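Local atomic coordinates of putative lipoprotein (Bacteroides fragilis, PDB entry 3NQI), a protein that is of unknown function but, as a putative lipoprotein of Bacteroides fragilis, may be held at the cell envelope and may bind lipids. Residues Val16-Asn19 / Tyr24-Phe27; Asn122-Pro127 / Phe150-Tyr155; Lys133-Thr138 / Lys142-Lys147; Leu166-Arg171 / Ser197-Glu202. All coordinates share one frame; numbering follows the deposited sequence.

Contact 1. Residues Val16-Asn19 / Tyr24-Phe27; sequences VKVN and YVTF
Phe27 lies against Val16 and Val18 across an antiparallel beta hairpin. Its CB sits 3.7 Å from Val16 CG2 and also passes close to the carbonyl O of Lys17. CG is near the same methyl, and CD1 meets Val16 CG2 at 3.5 Å. CE1 lies 4.2 Å from Val18 CG2, which comes to the ring edge near its plane. The side chains of Phe27 and Val18 lie side by side and point the same way. Phe27 CG is anti to its carbonyl carbon (chi1 -51°), which sets the ring beside the two valines. The Phe27 side chain also touches Pro37, Val43, Ile52 and Pro77. The other methyl of Val18, CG1, touches Val25 CG1 at 3.8 Å.

Asn19 and Thr26 form a hydrogen-bonded antiparallel pair. Asn19 N gives a bond of 2.7 Å to Thr26 O, and Thr26 N returns one of 3.1 Å to Asn19 O. On their face of the sheet, Asn19 OD1 is bonded to Thr28 OG1, and Thr26 OG1 to Glu34.

The hairpin is formed by strands 11-21 and 24-28. Strand 49-56 pairs with the first strand and adds Ala50 and Ile52 to the apolar face. Strand 34-37 pairs with the second.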
loop_
_atom_site.group_PDB
_atom_site.type_symbol
_atom_site.label_atom_id
_atom_site.label_comp_id
_atom_site.label_asym_id
_atom_site.label_seq_id
_atom_site.Cartn_x
_atom_site.Cartn_y
_atom_site.Cartn_z
ATOM N N VAL A 16 -9.500 -3.471 -3.301
ATOM C CA VAL A 16 -10.855 -3.296 -2.785
ATOM C C VAL A 16 -10.837 -3.143 -1.288
ATOM O O VAL A 16 -9.944 -3.586 -0.638
ATOM C CB VAL A 16 -11.774 -4.526 -3.088
ATOM C CG1 VAL A 16 -11.972 -4.694 -4.542
ATOM C CG2 VAL A 16 -11.229 -5.835 -2.412
ATOM N N LYS A 17 -11.872 -2.517 -0.745
ATOM C CA LYS A 17 -12.064 -2.465 0.679
ATOM C C LYS A 17 -12.768 -3.778 1.065
ATOM O O LYS A 17 -13.527 -4.327 0.282
ATOM C CB LYS A 17 -12.961 -1.291 1.041
ATOM C CG LYS A 17 -13.239 -1.157 2.515
ATOM C CD LYS A 17 -14.280 -0.074 2.785
ATOM C CE LYS A 17 -14.522 0.062 4.288
ATOM N NZ LYS A 17 -15.082 1.395 4.643
ATOM N N VAL A 18 -12.483 -4.273 2.271
ATOM C CA VAL A 18 -13.051 -5.513 2.767
ATOM C C VAL A 18 -14.169 -5.151 3.752
ATOM O O VAL A 18 -13.928 -4.402 4.704
ATOM C CB VAL A 18 -11.940 -6.321 3.501
ATOM C CG1 VAL A 18 -12.507 -7.621 4.163
ATOM C CG2 VAL A 18 -10.728 -6.567 2.506
ATOM N N ASN A 19 -15.383 -5.673 3.546
ATOM C CA ASN A 19 -16.483 -5.420 4.493
ATOM C C ASN A 19 -16.784 -6.629 5.387
ATOM O O ASN A 19 -16.733 -7.760 4.922
ATOM C CB ASN A 19 -17.739 -5.082 3.729
ATOM C CG ASN A 19 -17.506 -4.072 2.641
ATOM O OD1 ASN A 19 -17.859 -4.280 1.462
ATOM N ND2 ASN A 19 -16.907 -2.974 3.020
ATOM N N TYR A 24 -20.206 -12.335 7.336
ATOM C CA TYR A 24 -19.801 -12.748 5.999
ATOM C C TYR A 24 -18.969 -11.614 5.408
ATOM O O TYR A 24 -19.270 -10.446 5.638
ATOM C CB TYR A 24 -21.019 -13.004 5.114
ATOM C CG TYR A 24 -21.869 -14.172 5.564
ATOM C CD1 TYR A 24 -21.491 -15.493 5.277
ATOM C CD2 TYR A 24 -23.057 -13.964 6.271
ATOM C CE1 TYR A 24 -22.277 -16.581 5.695
ATOM C CE2 TYR A 24 -23.846 -15.044 6.685
ATOM C CZ TYR A 24 -23.445 -16.340 6.392
ATOM O OH TYR A 24 -24.222 -17.391 6.801
ATOM N N VAL A 25 -17.945 -11.948 4.630
ATOM C CA VAL A 25 -17.084 -10.929 4.028
ATOM C C VAL A 25 -17.578 -10.524 2.651
ATOM O O VAL A 25 -17.845 -11.390 1.826
ATOM C CB VAL A 25 -15.654 -11.451 3.867
ATOM C CG1 VAL A 25 -14.793 -10.409 3.117
ATOM C CG2 VAL A 25 -15.066 -11.826 5.204
ATOM N N THR A 26 -17.715 -9.222 2.390
ATOM C CA THR A 26 -17.878 -8.744 1.008
ATOM C C THR A 26 -16.763 -7.725 0.717
ATOM O O THR A 26 -15.972 -7.413 1.592
ATOM C CB THR A 26 -19.275 -8.136 0.722
ATOM O OG1 THR A 26 -19.394 -6.852 1.343
ATOM C CG2 THR A 26 -20.381 -9.065 1.224
ATOM N N PHE A 27 -16.731 -7.224 -0.503
ATOM C CA PHE A 27 -15.776 -6.187 -0.909
ATOM C C PHE A 27 -16.448 -4.966 -1.529
ATOM O O PHE A 27 -17.594 -5.043 -1.980
ATOM C CB PHE A 27 -14.797 -6.784 -1.909
ATOM C CG PHE A 27 -14.183 -8.065 -1.441
ATOM C CD1 PHE A 27 -13.147 -8.052 -0.527
ATOM C CD2 PHE A 27 -14.673 -9.290 -1.890
ATOM C CE1 PHE A 27 -12.576 -9.223 -0.104
ATOM C CE2 PHE A 27 -14.118 -10.471 -1.458
ATOM C CZ PHE A 27 -13.073 -10.444 -0.552
#

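Contact 2. Residues Asn122-Pro127 / Phe150-Tyr155; sequences NTIVLP and FTLVCY
Leu152 carries its CG anti to the carbonyl carbon (chi1 -73°), and its chi2 of 177° spreads the two methyls toward Ile124 and Leu126. Ile124 has CG1 between its backbone N and carbonyl carbon (chi1 59°). The chain then runs out extended to CD1. CD2 of Leu126 is the methyl that reaches across.

Each methyl of Leu152 has its own partner. CD1 meets Ile124 CD1 at 4.0 Å, the two side chains crossing at a slant. CD2 meets Leu126 CD2 at 3.9 Å, and here the leucines come tip to tip. The forked end of Leu152 thus faces both residues, one methyl to each; they lie on the same side of strand 123-132. The contact is wholly apolar. No hydrogen bond joins the segments, and the closest CA atoms, those of Leu126 and Phe150, are 9.3 Å apart. The two strands are not sheet neighbours. Each pairs with other strands, and they meet through side chains in the buried interior.

Strand 123-132 pairs with strand 186-195, whose Tyr194 also touches Leu152. Strand 148-155 pairs with strand 165-174, and Leu168 there packs on Leu152. On the same strand as Leu152, the ring of Phe150 stacks on Tyr172 and meets Tyr130 edge-to-face.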
loop_
_atom_site.group_PDB
_atom_site.type_symbol
_atom_site.label_atom_id
_atom_site.label_comp_id
_atom_site.label_asym_id
_atom_site.label_seq_id
_atom_site.Cartn_x
_atom_site.Cartn_y
_atom_site.Cartn_z
ATOM N N ASN A 122 -10.097 8.218 2.930
ATOM C CA ASN A 122 -9.314 7.703 4.094
ATOM C C ASN A 122 -8.121 6.791 3.784
ATOM O O ASN A 122 -7.401 6.364 4.703
ATOM C CB ASN A 122 -10.262 6.858 4.940
ATOM C CG ASN A 122 -11.434 7.684 5.525
ATOM O OD1 ASN A 122 -11.225 8.632 6.267
ATOM N ND2 ASN A 122 -12.652 7.307 5.178
ATOM N N THR A 123 -7.985 6.389 2.521
ATOM C CA THR A 123 -7.025 5.351 2.143
ATOM C C THR A 123 -6.246 5.691 0.889
ATOM O O THR A 123 -6.815 6.045 -0.146
ATOM C CB THR A 123 -7.705 3.954 1.918
ATOM O OG1 THR A 123 -8.449 3.596 3.078
ATOM C CG2 THR A 123 -6.641 2.815 1.608
ATOM N N ILE A 124 -4.936 5.509 0.963
ATOM C CA ILE A 124 -4.137 5.585 -0.239
ATOM C C ILE A 124 -3.366 4.255 -0.425
ATOM O O ILE A 124 -3.221 3.472 0.519
ATOM C CB ILE A 124 -3.157 6.769 -0.233
ATOM C CG1 ILE A 124 -2.223 6.640 0.951
ATOM C CG2 ILE A 124 -3.938 8.160 -0.239
ATOM C CD1 ILE A 124 -1.022 7.645 0.932
ATOM N N VAL A 125 -2.953 4.034 -1.680
ATOM C CA VAL A 125 -2.362 2.781 -2.084
ATOM C C VAL A 125 -1.017 2.982 -2.774
ATOM O O VAL A 125 -0.911 3.797 -3.686
ATOM C CB VAL A 125 -3.295 1.952 -2.956
ATOM C CG1 VAL A 125 -2.592 0.573 -3.324
ATOM C CG2 VAL A 125 -4.607 1.673 -2.187
ATOM N N LEU A 126 -0.001 2.255 -2.287
ATOM C CA LEU A 126 1.320 2.213 -2.953
ATOM C C LEU A 126 1.525 0.923 -3.729
ATOM O O LEU A 126 1.496 -0.135 -3.167
ATOM C CB LEU A 126 2.451 2.422 -1.940
ATOM C CG LEU A 126 2.797 3.834 -1.457
ATOM C CD1 LEU A 126 1.621 4.605 -1.085
ATOM C CD2 LEU A 126 3.886 3.700 -0.274
ATOM N N PRO A 127 1.707 1.001 -5.073
ATOM C CA PRO A 127 2.259 -0.173 -5.755
ATOM C C PRO A 127 3.740 -0.279 -5.448
ATOM O O PRO A 127 4.426 0.732 -5.621
ATOM C CB PRO A 127 2.049 0.147 -7.229
ATOM C CG PRO A 127 1.403 1.479 -7.278
ATOM C CD PRO A 127 1.617 2.155 -5.993
ATOM N N PHE A 150 6.699 -1.935 4.808
ATOM C CA PHE A 150 6.634 -0.666 4.124
ATOM C C PHE A 150 5.764 0.243 4.980
ATOM O O PHE A 150 4.507 0.139 4.957
ATOM C CB PHE A 150 6.023 -0.843 2.720
ATOM C CG PHE A 150 6.749 -1.832 1.872
ATOM C CD1 PHE A 150 7.857 -1.430 1.147
ATOM C CD2 PHE A 150 6.367 -3.179 1.875
ATOM C CE1 PHE A 150 8.554 -2.350 0.374
ATOM C CE2 PHE A 150 7.018 -4.107 1.084
ATOM C CZ PHE A 150 8.120 -3.693 0.318
ATOM N N THR A 151 6.414 1.101 5.757
ATOM C CA THR A 151 5.708 1.980 6.676
ATOM C C THR A 151 5.724 3.408 6.189
ATOM O O THR A 151 6.825 3.942 5.871
ATOM C CB THR A 151 6.396 1.926 8.033
ATOM O OG1 THR A 151 6.352 0.600 8.489
ATOM C CG2 THR A 151 5.724 2.850 9.093
ATOM N N LEU A 152 4.549 4.044 6.121
ATOM C CA LEU A 152 4.497 5.499 5.809
ATOM C C LEU A 152 4.576 6.296 7.086
ATOM O O LEU A 152 3.786 6.052 8.035
ATOM C CB LEU A 152 3.274 5.909 5.037
ATOM C CG LEU A 152 3.252 5.497 3.598
ATOM C CD1 LEU A 152 1.880 5.949 3.033
ATOM C CD2 LEU A 152 4.489 6.114 2.788
ATOM N N VAL A 153 5.498 7.265 7.114
ATOM C CA VAL A 153 5.703 8.096 8.299
ATOM C C VAL A 153 5.459 9.580 7.953
ATOM O O VAL A 153 6.009 10.124 6.983
ATOM C CB VAL A 153 7.110 7.863 8.930
ATOM C CG1 VAL A 153 7.289 8.601 10.330
ATOM C CG2 VAL A 153 7.422 6.329 9.074
ATOM N N CYS A 154 4.603 10.198 8.743
ATOM C CA CYS A 154 4.405 11.646 8.784
ATOM C C CYS A 154 5.163 12.207 9.991
ATOM O O CYS A 154 4.893 11.839 11.162
ATOM C CB CYS A 154 2.937 11.945 8.944
ATOM S SG CYS A 154 2.609 13.715 8.895
ATOM N N TYR A 155 6.149 13.052 9.726
ATOM C CA TYR A 155 6.904 13.733 10.803
ATOM C C TYR A 155 6.166 15.023 11.115
ATOM O O TYR A 155 6.231 15.999 10.379
ATOM C CB TYR A 155 8.380 13.987 10.439
ATOM C CG TYR A 155 9.101 12.682 10.195
ATOM C CD1 TYR A 155 9.436 11.841 11.252
ATOM C CD2 TYR A 155 9.374 12.262 8.919
ATOM C CE1 TYR A 155 10.057 10.628 11.031
ATOM C CE2 TYR A 155 9.991 11.055 8.675
ATOM C CZ TYR A 155 10.333 10.237 9.715
ATOM O OH TYR A 155 10.900 9.013 9.463
#

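Contact 3. Residues Lys133-Thr138 / Lys142-Lys147; sequences KNVTTT and KNELAK
Lys133 meets Glu144 through its backbone. Lys133 N donates a 3.0 Å bond to Glu144 OE2, almost straight at 176°. The N-H comes from above the carboxylate plane. Lys133 CB also rests near Glu144 CD, at 3.7 Å, while the extended chain leads its amine away. Glu144 CG lies anti to the backbone N (chi1 171°), and a bend at chi2 turns the carboxylate to the loop. The same OE2 is held by Arg184 in a salt bridge and by His148 in a hydrogen bond. OE2 of the buried Glu144 thus has three partners, and the positive charge of Arg184 would probably stabilise the ionised carboxylate.

Two residues on, Val135 places its CG2 4.1 Å from Glu144 CB. The loop then turns into helix 138-145. Thr137 is its N-cap residue, with OG1 accepting a bond from Asp140 N.

Thr138 opens the first turn. Its O accepts a 3.1 Å bond from Lys142 N, the i to i+4 bond of an alpha helix. Its CG2 runs alongside the extended Lys142 chain, meeting CE at 3.8 Å. Lys142 CG also lies 3.4 Å from Thr138 O.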
loop_
_atom_site.group_PDB
_atom_site.type_symbol
_atom_site.label_atom_id
_atom_site.label_comp_id
_atom_site.label_asym_id
_atom_site.label_seq_id
_atom_site.Cartn_x
_atom_site.Cartn_y
_atom_site.Cartn_z
ATOM N N LYS A 133 14.397 -12.536 -1.672
ATOM C CA LYS A 133 15.279 -13.689 -1.744
ATOM C C LYS A 133 14.616 -14.756 -2.611
ATOM O O LYS A 133 13.415 -14.917 -2.572
ATOM C CB LYS A 133 15.513 -14.228 -0.348
ATOM C CG LYS A 133 16.439 -15.435 -0.252
ATOM C CD LYS A 133 16.654 -15.805 1.220
ATOM C CE LYS A 133 17.623 -16.964 1.368
ATOM N NZ LYS A 133 17.756 -17.291 2.795
ATOM N N ASN A 134 15.422 -15.469 -3.381
ATOM C CA ASN A 134 14.938 -16.534 -4.221
ATOM C C ASN A 134 14.712 -17.788 -3.362
ATOM O O ASN A 134 15.646 -18.519 -3.066
ATOM C CB ASN A 134 15.948 -16.779 -5.362
ATOM C CG ASN A 134 15.497 -17.869 -6.337
ATOM O OD1 ASN A 134 14.409 -18.451 -6.208
ATOM N ND2 ASN A 134 16.349 -18.155 -7.323
ATOM N N VAL A 135 13.487 -17.995 -2.925
ATOM C CA VAL A 135 13.139 -19.166 -2.148
ATOM C C VAL A 135 12.048 -19.868 -2.911
ATOM O O VAL A 135 11.372 -19.246 -3.725
ATOM C CB VAL A 135 12.685 -18.827 -0.712
ATOM C CG1 VAL A 135 13.868 -18.337 0.130
ATOM C CG2 VAL A 135 11.536 -17.822 -0.726
ATOM N N THR A 136 11.864 -21.157 -2.649
ATOM C CA THR A 136 10.931 -21.944 -3.435
ATOM C C THR A 136 9.796 -22.636 -2.661
ATOM O O THR A 136 8.730 -22.766 -3.216
ATOM C CB THR A 136 11.695 -22.976 -4.281
ATOM O OG1 THR A 136 12.382 -23.856 -3.406
ATOM C CG2 THR A 136 12.719 -22.272 -5.195
ATOM N N THR A 137 9.979 -23.078 -1.417
ATOM C CA THR A 137 8.829 -23.665 -0.728
ATOM C C THR A 137 7.777 -22.581 -0.427
ATOM O O THR A 137 8.105 -21.416 -0.188
ATOM C CB THR A 137 9.168 -24.400 0.606
ATOM O OG1 THR A 137 9.400 -23.433 1.640
ATOM C CG2 THR A 137 10.374 -25.403 0.477
ATOM N N THR A 138 6.512 -22.991 -0.413
ATOM C CA THR A 138 5.414 -22.098 -0.095
ATOM C C THR A 138 5.615 -21.479 1.282
ATOM O O THR A 138 5.414 -20.284 1.447
ATOM C CB THR A 138 4.066 -22.862 -0.173
ATOM O OG1 THR A 138 3.947 -23.432 -1.477
ATOM C CG2 THR A 138 2.899 -21.947 0.051
ATOM N N LYS A 142 6.279 -17.374 1.917
ATOM C CA LYS A 142 5.425 -16.643 2.852
ATOM C C LYS A 142 6.268 -16.004 3.926
ATOM O O LYS A 142 6.062 -14.822 4.246
ATOM C CB LYS A 142 4.346 -17.508 3.502
ATOM C CG LYS A 142 3.215 -17.935 2.588
ATOM C CD LYS A 142 2.329 -18.942 3.347
ATOM C CE LYS A 142 1.215 -19.540 2.486
ATOM N NZ LYS A 142 0.399 -20.510 3.293
ATOM N N ASN A 143 7.223 -16.767 4.454
ATOM C CA ASN A 143 8.157 -16.248 5.496
ATOM C C ASN A 143 9.033 -15.053 4.998
ATOM O O ASN A 143 9.326 -14.116 5.795
ATOM C CB ASN A 143 9.003 -17.364 6.050
ATOM C CG ASN A 143 9.919 -16.909 7.157
ATOM O OD1 ASN A 143 9.481 -16.477 8.218
ATOM N ND2 ASN A 143 11.205 -16.971 6.897
ATOM N N GLU A 144 9.475 -15.150 3.744
ATOM C CA GLU A 144 10.300 -14.160 3.090
ATOM C C GLU A 144 9.496 -12.887 2.921
ATOM O O GLU A 144 9.981 -11.810 3.254
ATOM C CB GLU A 144 10.777 -14.630 1.706
ATOM C CG GLU A 144 11.479 -13.627 0.811
ATOM C CD GLU A 144 12.633 -12.852 1.429
ATOM O OE1 GLU A 144 13.200 -13.235 2.469
ATOM O OE2 GLU A 144 13.009 -11.823 0.878
ATOM N N LEU A 145 8.284 -13.012 2.397
ATOM C CA LEU A 145 7.407 -11.842 2.203
ATOM C C LEU A 145 7.143 -11.080 3.497
ATOM O O LEU A 145 7.125 -9.830 3.492
ATOM C CB LEU A 145 6.123 -12.238 1.466
ATOM C CG LEU A 145 6.226 -12.664 -0.024
ATOM C CD1 LEU A 145 4.884 -13.199 -0.517
ATOM C CD2 LEU A 145 6.741 -11.541 -0.950
ATOM N N ALA A 146 7.001 -11.806 4.605
ATOM C CA ALA A 146 6.790 -11.218 5.942
ATOM C C ALA A 146 7.966 -10.399 6.457
ATOM O O ALA A 146 7.811 -9.675 7.405
ATOM C CB ALA A 146 6.488 -12.298 6.966
ATOM N N LYS A 147 9.161 -10.588 5.908
ATOM C CA LYS A 147 10.308 -9.788 6.304
ATOM C C LYS A 147 10.270 -8.329 5.823
ATOM O O LYS A 147 11.069 -7.529 6.268
ATOM C CB LYS A 147 11.588 -10.422 5.777
ATOM C CG LYS A 147 11.973 -11.721 6.481
ATOM C CD LYS A 147 13.325 -12.277 5.989
ATOM C CE LYS A 147 13.807 -13.445 6.858
ATOM N NZ LYS A 147 14.439 -13.102 8.200
#

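Contact 4. Residues Leu166-Arg171 / Ser197-Glu202; sequences LKLYLR and SQILRE
Strand 166-171 and helix 197-202 pass with their axes 10.4 Å apart at the closest, their directions 133° from each other, and Leu166 and Leu200 have the nearest CA atoms. No hydrogen bond joins them; the contact is made by methyl groups.

Leu166 takes the largest share of the strand's side. Its CG lies anti to the backbone N (chi1 174°), which brings both methyls toward the helix. CD2 meets Leu200 CD2 at 3.7 Å and Ile199 CG2 at 4.1 Å. The Leu166 side chain crosses those of Leu200 and Ile199 at about a right angle. Leu168, two residues on and on the same side of the strand, adds its CD2 at 3.9 Å from the same Ile199 CG2. That one methyl of Ile199 is thus shared by two leucines. Ile199 is modelled in two conformers, and the distances to its CG2 belong to one of them.

The helix lies against the N-terminal part of the strand, on the side that carries Leu166 and Leu168. Strand 165-174 lies between strands 148-155 and 214-221. Cys154 of the former touches both Leu168 and Ile199, and Ile215 of the latter packs on Leu168. Ile124 of strand 123-132 also reaches Leu168. Leu200 also touches Pro212 and Tyr242.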
loop_
_atom_site.group_PDB
_atom_site.type_symbol
_atom_site.label_atom_id
_atom_site.label_comp_id
_atom_site.label_asym_id
_atom_site.label_seq_id
_atom_site.Cartn_x
_atom_site.Cartn_y
_atom_site.Cartn_z
ATOM N N LEU A 166 0.786 17.415 2.178
ATOM C CA LEU A 166 1.076 16.449 3.248
ATOM C C LEU A 166 2.176 15.515 2.759
ATOM O O LEU A 166 1.967 14.751 1.845
ATOM C CB LEU A 166 -0.158 15.632 3.579
ATOM C CG LEU A 166 -0.062 14.479 4.572
ATOM C CD1 LEU A 166 0.504 15.008 5.901
ATOM C CD2 LEU A 166 -1.424 13.862 4.796
ATOM N N LYS A 167 3.331 15.548 3.403
ATOM C CA LYS A 167 4.500 14.800 2.944
ATOM C C LYS A 167 4.665 13.563 3.822
ATOM O O LYS A 167 4.719 13.653 5.085
ATOM C CB LYS A 167 5.751 15.670 2.999
ATOM C CG LYS A 167 7.052 14.908 2.591
ATOM C CD LYS A 167 8.255 15.802 2.182
ATOM C CE LYS A 167 8.314 17.153 2.865
ATOM N NZ LYS A 167 9.419 17.966 2.314
ATOM N N LEU A 168 4.720 12.408 3.177
ATOM C CA LEU A 168 4.903 11.131 3.876
ATOM C C LEU A 168 6.187 10.412 3.408
ATOM O O LEU A 168 6.448 10.327 2.221
ATOM C CB LEU A 168 3.706 10.239 3.662
ATOM C CG LEU A 168 2.335 10.827 4.044
ATOM C CD1 LEU A 168 1.234 9.782 3.662
ATOM C CD2 LEU A 168 2.316 11.213 5.516
ATOM N N TYR A 169 6.993 9.927 4.342
ATOM C CA TYR A 169 8.200 9.188 3.986
ATOM C C TYR A 169 7.907 7.686 3.970
ATOM O O TYR A 169 7.328 7.188 4.905
ATOM C CB TYR A 169 9.323 9.487 4.974
ATOM C CG TYR A 169 9.888 10.848 4.741
ATOM C CD1 TYR A 169 9.235 11.985 5.198
ATOM C CD2 TYR A 169 11.087 11.012 4.010
ATOM C CE1 TYR A 169 9.757 13.230 4.941
ATOM C CE2 TYR A 169 11.598 12.256 3.748
ATOM C CZ TYR A 169 10.926 13.356 4.214
ATOM O OH TYR A 169 11.444 14.610 3.989
ATOM N N LEU A 170 8.239 6.992 2.881
ATOM C CA LEU A 170 8.228 5.500 2.902
ATOM C C LEU A 170 9.453 4.991 3.602
ATOM O O LEU A 170 10.589 5.254 3.141
ATOM C CB LEU A 170 8.231 4.926 1.516
ATOM C CG LEU A 170 8.272 3.392 1.399
ATOM C CD1 LEU A 170 7.039 2.808 2.094
ATOM C CD2 LEU A 170 8.246 3.024 -0.080
ATOM N N ARG A 171 9.252 4.336 4.749
ATOM C CA ARG A 171 10.328 3.688 5.423
ATOM C C ARG A 171 10.233 2.158 5.211
ATOM O O ARG A 171 9.286 1.493 5.653
ATOM C CB ARG A 171 10.390 4.086 6.914
ATOM C CG ARG A 171 10.434 5.585 7.172
ATOM C CD ARG A 171 11.629 6.295 6.482
ATOM N NE ARG A 171 11.953 7.559 7.137
ATOM C CZ ARG A 171 12.785 8.487 6.667
ATOM N NH1 ARG A 171 13.416 8.337 5.510
ATOM N NH2 ARG A 171 13.002 9.585 7.381
ATOM N N SER A 197 -6.463 8.327 8.067
ATOM C CA SER A 197 -7.334 9.269 8.764
ATOM C C SER A 197 -6.643 9.890 9.966
ATOM O O SER A 197 -6.794 11.087 10.234
ATOM C CB SER A 197 -8.634 8.599 9.191
ATOM O OG SER A 197 -9.361 8.222 8.044
ATOM N N GLN A 198 -5.866 9.110 10.662
ATOM C CA GLN A 198 -5.169 9.653 11.841
ATOM C C GLN A 198 -4.108 10.662 11.402
ATOM O O GLN A 198 -3.990 11.720 12.010
ATOM C CB GLN A 198 -4.558 8.567 12.706
ATOM C CG GLN A 198 -5.620 7.746 13.483
ATOM C CD GLN A 198 -5.029 6.664 14.369
ATOM O OE1 GLN A 198 -3.852 6.351 14.268
ATOM N NE2 GLN A 198 -5.854 6.102 15.263
ATOM N N ILE A 199 -3.453 10.384 10.275
ATOM C CA ILE A 199 -2.432 11.272 9.733
ATOM C C ILE A 199 -3.083 12.586 9.305
ATOM O O ILE A 199 -2.590 13.672 9.627
ATOM C CB ILE A 199 -1.705 10.693 8.511
ATOM C CG1 ILE A 199 -1.152 9.285 8.760
ATOM C CG2 ILE A 199 -0.591 11.621 8.126
ATOM C CD1 ILE A 199 -0.542 9.088 10.094
ATOM N N LEU A 200 -4.202 12.464 8.576
ATOM C CA LEU A 200 -4.960 13.631 8.123
ATOM C C LEU A 200 -5.453 14.489 9.291
ATOM O O LEU A 200 -5.382 15.703 9.199
ATOM C CB LEU A 200 -6.088 13.245 7.173
ATOM C CG LEU A 200 -5.661 12.740 5.786
ATOM C CD1 LEU A 200 -6.797 11.956 5.037
ATOM C CD2 LEU A 200 -5.167 13.906 4.908
ATOM N N ARG A 201 -5.908 13.862 10.372
ATOM C CA ARG A 201 -6.375 14.566 11.550
ATOM C C ARG A 201 -5.241 15.437 12.136
ATOM O O ARG A 201 -5.451 16.621 12.428
ATOM C CB ARG A 201 -6.893 13.567 12.592
ATOM C CG ARG A 201 -7.815 14.161 13.622
ATOM C CD ARG A 201 -7.994 13.257 14.831
ATOM N NE ARG A 201 -6.737 12.641 15.232
ATOM C CZ ARG A 201 -5.728 13.244 15.854
ATOM N NH1 ARG A 201 -5.764 14.511 16.175
ATOM N NH2 ARG A 201 -4.638 12.552 16.123
ATOM N N GLU A 202 -4.046 14.853 12.286
ATOM C CA GLU A 202 -2.875 15.579 12.815
ATOM C C GLU A 202 -2.399 16.677 11.892
ATOM O O GLU A 202 -2.064 17.752 12.344
ATOM C CB GLU A 202 -1.710 14.644 13.171
ATOM C CG GLU A 202 -1.918 13.995 14.519
ATOM C CD GLU A 202 -1.824 14.996 15.672
ATOM O OE1 GLU A 202 -0.702 15.302 16.112
ATOM O OE2 GLU A 202 -2.815 15.540 16.134
#

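How the contacts relate
Contacts 2 and 4 belong to the buried interior and are purely apolar across their segments. Their centres are 7 Å apart, and strands 148-155 and 165-174 are neighbours, with Thr151 O and Arg171 N probably hydrogen-bonded. Contact 1 is partly buried and lies at a hairpin, its centre about 21 Å from that of contact 2. It alone combines interstrand backbone bonds with an apolar face. Contact 3 is a surface contact, where a buried carboxylate and backbone bonds do most of the work. Both its segments lie between those of contact 2, where helix 138-145 follows strand 123-132 and precedes strand 148-155. Contacts 3 and 4 lie on opposite sides of the chain's centre.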